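Local coordinates for protein aldehyde dehydrogenase (Burkholderia vietnamiensis, PDB 5KF0) that probably oxidises aldehydes to carboxylic acids with a nicotinamide cofactor, as other members of the aldehyde dehydrogenase family do, and binds NADPH, at residues A[56-68]-A[202-214]. Numbering follows the deposited sequence. Where two conformers were deposited one is given.
Sequences GAAVDAVKPMREL and AETNLPKGAFSVL
Small and apolar residues of helix 48-60 and the short helix 62-67 pack against the type II beta turn from Pro207 to Ala210, which leads into strand 211-213 of the cofactor-binding domain's largely parallel sheet. Gly209 lies closest to the first helix. With phi at 95° it holds the third position of the turn, where glycine is favoured, and any CB would collide with Ala57 O. The bare backbone can therefore press on the helix: Gly209 CA is 3.6 Å from Ala57 O, and Gly209 O receives a CA-H...O contact of 3.4 Å from Ala58 CA. A small methyl suits the joint between the helices, because Ala61 CB rests directly on the peptide after Gly209, 3.4 Å from Gly209 C. One water donates to both Ala57 O and Lys208 O, at 2.8 Å from each, and so bridges the two backbones with a polar link beside the apolar packing.

Along the second helix, Pro64 CB lies against the Pro207 ring, 3.6 Å from Pro207 CB. The Met65 chain runs at about a right angle to Pro207. With CG anti to the carbonyl carbon (chi1 -77°) and a bend at chi2 (-62°), it carries its sulfur to both ends of the turn: SD is 3.6 Å from Ala210 CB and also touches Pro207 CD. Leu206 CD2 approaches the same sulfur and meets Leu68 CD2, extending the apolar patch.

Around the contact, Asn20 OD1 takes a hydrogen bond from Gly209 N, helix 70-86 receives Leu206 on Val76, and Arg66 forms a salt bridge to Glu433 of a second subunit. Strand 211-213 continues from the turn between strands 182-185 and 13-18, with Phe211 and Val213 packing on helix 192-202.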
# COMPACT_ATOMS: atom_id res chain seq x y z
N GLY A 56 -7.35 -30.77 18.92
CA GLY A 56 -7.03 -30.33 20.26
C GLY A 56 -5.59 -29.87 20.39
O GLY A 56 -5.30 -28.88 21.06
N ALA A 57 -4.68 -30.58 19.72
CA ALA A 57 -3.28 -30.17 19.73
C ALA A 57 -3.10 -28.84 19.00
O ALA A 57 -2.27 -28.01 19.41
CB ALA A 57 -2.41 -31.26 19.10
N ALA A 58 -3.85 -28.62 17.92
CA ALA A 58 -3.77 -27.35 17.21
C ALA A 58 -4.21 -26.20 18.11
O ALA A 58 -3.56 -25.15 18.13
CB ALA A 58 -4.63 -27.40 15.94
N VAL A 59 -5.29 -26.40 18.87
CA VAL A 59 -5.75 -25.38 19.81
C VAL A 59 -4.64 -25.05 20.80
O VAL A 59 -4.35 -23.87 21.06
CB VAL A 59 -7.04 -25.83 20.53
CG1 VAL A 59 -7.37 -24.90 21.70
CG2 VAL A 59 -8.21 -25.86 19.55
N ASP A 60 -3.98 -26.08 21.33
CA ASP A 60 -2.92 -25.85 22.31
C ASP A 60 -1.71 -25.15 21.70
O ASP A 60 -0.97 -24.50 22.44
CB ASP A 60 -2.50 -27.17 22.95
CG ASP A 60 -3.57 -27.74 23.87
OD1 ASP A 60 -4.47 -26.97 24.27
OD2 ASP A 60 -3.50 -28.94 24.20
N ALA A 61 -1.52 -25.26 20.38
CA ALA A 61 -0.39 -24.63 19.70
C ALA A 61 -0.66 -23.19 19.27
O ALA A 61 0.25 -22.55 18.73
CB ALA A 61 0.00 -25.44 18.46
N VAL A 62 -1.87 -22.66 19.48
CA VAL A 62 -2.21 -21.33 18.97
C VAL A 62 -1.28 -20.26 19.55
O VAL A 62 -0.70 -19.46 18.81
CB VAL A 62 -3.69 -21.02 19.26
CG1 VAL A 62 -3.97 -19.53 19.05
CG2 VAL A 62 -4.56 -21.86 18.34
N LYS A 63 -1.14 -20.23 20.88
CA LYS A 63 -0.31 -19.18 21.47
C LYS A 63 1.17 -19.37 21.12
O LYS A 63 1.81 -18.39 20.69
CB LYS A 63 -0.55 -19.10 22.98
CG LYS A 63 0.20 -17.97 23.67
CD LYS A 63 -0.36 -17.74 25.08
CE LYS A 63 0.72 -17.33 26.06
NZ LYS A 63 1.23 -15.96 25.79
N PRO A 64 1.75 -20.57 21.21
CA PRO A 64 3.16 -20.72 20.80
C PRO A 64 3.41 -20.33 19.35
O PRO A 64 4.44 -19.71 19.04
CB PRO A 64 3.43 -22.20 21.05
CG PRO A 64 2.49 -22.57 22.15
CD PRO A 64 1.25 -21.79 21.88
N MET A 65 2.50 -20.68 18.44
CA MET A 65 2.66 -20.28 17.04
C MET A 65 2.55 -18.77 16.88
O MET A 65 3.32 -18.17 16.13
CB MET A 65 1.61 -20.98 16.17
CG MET A 65 1.93 -22.42 15.87
SD MET A 65 3.48 -22.58 14.94
CE MET A 65 3.03 -21.84 13.38
N ARG A 66 1.61 -18.15 17.59
CA ARG A 66 1.43 -16.70 17.52
C ARG A 66 2.67 -15.96 18.04
O ARG A 66 2.96 -14.85 17.58
CB ARG A 66 0.19 -16.30 18.32
CG ARG A 66 -0.10 -14.81 18.33
CD ARG A 66 -1.37 -14.49 19.12
NE ARG A 66 -1.15 -14.41 20.57
CZ ARG A 66 -1.75 -15.19 21.47
NH1 ARG A 66 -2.61 -16.12 21.08
NH2 ARG A 66 -1.50 -15.03 22.76
N GLU A 67 3.39 -16.55 18.97
CA GLU A 67 4.56 -15.89 19.55
C GLU A 67 5.84 -16.14 18.77
O GLU A 67 6.85 -15.47 19.05
CB GLU A 67 4.73 -16.34 21.00
CG GLU A 67 3.58 -15.84 21.87
CD GLU A 67 3.70 -16.25 23.32
OE1 GLU A 67 4.47 -17.18 23.62
OE2 GLU A 67 3.01 -15.63 24.16
N LEU A 68 5.84 -17.06 17.83
CA LEU A 68 7.01 -17.32 17.00
C LEU A 68 7.35 -16.07 16.19
O LEU A 68 6.51 -15.59 15.42
CB LEU A 68 6.72 -18.49 16.07
CG LEU A 68 7.84 -19.41 15.61
CD1 LEU A 68 8.51 -20.05 16.82
CD2 LEU A 68 7.26 -20.47 14.68
N ALA A 202 8.43 -31.98 10.12
CA ALA A 202 8.71 -32.62 11.40
C ALA A 202 10.17 -32.47 11.82
O ALA A 202 10.48 -32.65 13.01
CB ALA A 202 8.34 -34.10 11.33
N GLU A 203 11.06 -32.13 10.89
CA GLU A 203 12.46 -31.86 11.19
C GLU A 203 12.68 -30.50 11.83
O GLU A 203 13.78 -30.25 12.34
CB GLU A 203 13.30 -31.95 9.92
CG GLU A 203 13.20 -33.31 9.20
CD GLU A 203 13.87 -33.31 7.83
OE1 GLU A 203 14.27 -32.23 7.34
OE2 GLU A 203 13.99 -34.40 7.23
N THR A 204 11.68 -29.62 11.82
CA THR A 204 11.86 -28.26 12.31
C THR A 204 11.48 -28.14 13.78
O THR A 204 10.89 -29.04 14.38
CB THR A 204 11.04 -27.26 11.50
OG1 THR A 204 9.65 -27.42 11.83
CG2 THR A 204 11.25 -27.45 10.01
N ASN A 205 11.79 -26.97 14.34
CA ASN A 205 11.54 -26.61 15.72
C ASN A 205 10.14 -26.08 15.96
O ASN A 205 9.94 -25.40 16.97
CB ASN A 205 12.56 -25.57 16.18
CG ASN A 205 13.56 -26.15 17.12
OD1 ASN A 205 14.12 -25.45 17.96
ND2 ASN A 205 13.78 -27.45 17.00
N LEU A 206 9.18 -26.36 15.10
CA LEU A 206 7.84 -25.83 15.30
C LEU A 206 7.26 -26.33 16.62
O LEU A 206 7.51 -27.48 17.01
CB LEU A 206 6.93 -26.26 14.16
CG LEU A 206 7.14 -25.53 12.84
CD1 LEU A 206 6.44 -26.30 11.72
CD2 LEU A 206 6.60 -24.11 12.96
N PRO A 207 6.46 -25.52 17.31
CA PRO A 207 5.80 -25.99 18.53
C PRO A 207 4.93 -27.20 18.24
O PRO A 207 4.31 -27.29 17.18
CB PRO A 207 4.94 -24.78 18.96
CG PRO A 207 5.54 -23.60 18.26
CD PRO A 207 6.15 -24.11 16.99
N LYS A 208 4.88 -28.14 19.18
CA LYS A 208 4.05 -29.32 19.00
C LYS A 208 2.59 -28.93 18.88
O LYS A 208 2.08 -28.11 19.67
CB LYS A 208 4.24 -30.30 20.16
CG LYS A 208 5.56 -31.04 20.10
CD LYS A 208 5.97 -31.37 18.66
CE LYS A 208 7.13 -32.36 18.59
NZ LYS A 208 8.46 -31.71 18.44
N GLY A 209 1.92 -29.49 17.87
CA GLY A 209 0.58 -29.10 17.49
C GLY A 209 0.51 -28.07 16.38
O GLY A 209 -0.60 -27.76 15.92
N ALA A 210 1.65 -27.54 15.94
CA ALA A 210 1.64 -26.63 14.79
C ALA A 210 1.05 -27.28 13.56
O ALA A 210 0.39 -26.60 12.76
CB ALA A 210 3.06 -26.14 14.48
N PHE A 211 1.25 -28.58 13.38
CA PHE A 211 0.68 -29.20 12.19
C PHE A 211 0.34 -30.66 12.45
O PHE A 211 0.97 -31.34 13.26
CB PHE A 211 1.63 -29.09 10.99
CG PHE A 211 2.83 -29.99 11.06
CD1 PHE A 211 2.82 -31.22 10.44
CD2 PHE A 211 3.99 -29.58 11.73
CE1 PHE A 211 3.93 -32.06 10.49
CE2 PHE A 211 5.12 -30.41 11.78
CZ PHE A 211 5.09 -31.64 11.15
N SER A 212 -0.69 -31.12 11.74
CA SER A 212 -0.97 -32.53 11.54
C SER A 212 -1.30 -32.72 10.07
O SER A 212 -1.90 -31.84 9.44
CB SER A 212 -2.14 -33.02 12.41
OG SER A 212 -1.80 -32.96 13.80
N VAL A 213 -0.89 -33.86 9.51
CA VAL A 213 -1.26 -34.23 8.14
C VAL A 213 -1.89 -35.62 8.24
O VAL A 213 -1.20 -36.60 8.57
CB VAL A 213 -0.06 -34.21 7.18
CG1 VAL A 213 -0.49 -34.67 5.78
CG2 VAL A 213 0.54 -32.79 7.11
N LEU A 214 -3.19 -35.70 7.99
CA LEU A 214 -3.98 -36.89 8.32
C LEU A 214 -4.73 -37.38 7.09
O LEU A 214 -5.75 -36.76 6.70
CB LEU A 214 -4.97 -36.58 9.44
CG LEU A 214 -4.40 -36.11 10.78
CD1 LEU A 214 -5.54 -35.86 11.76
CD2 LEU A 214 -3.42 -37.13 11.34
O HOH W 1 -0.21 -28.86 21.10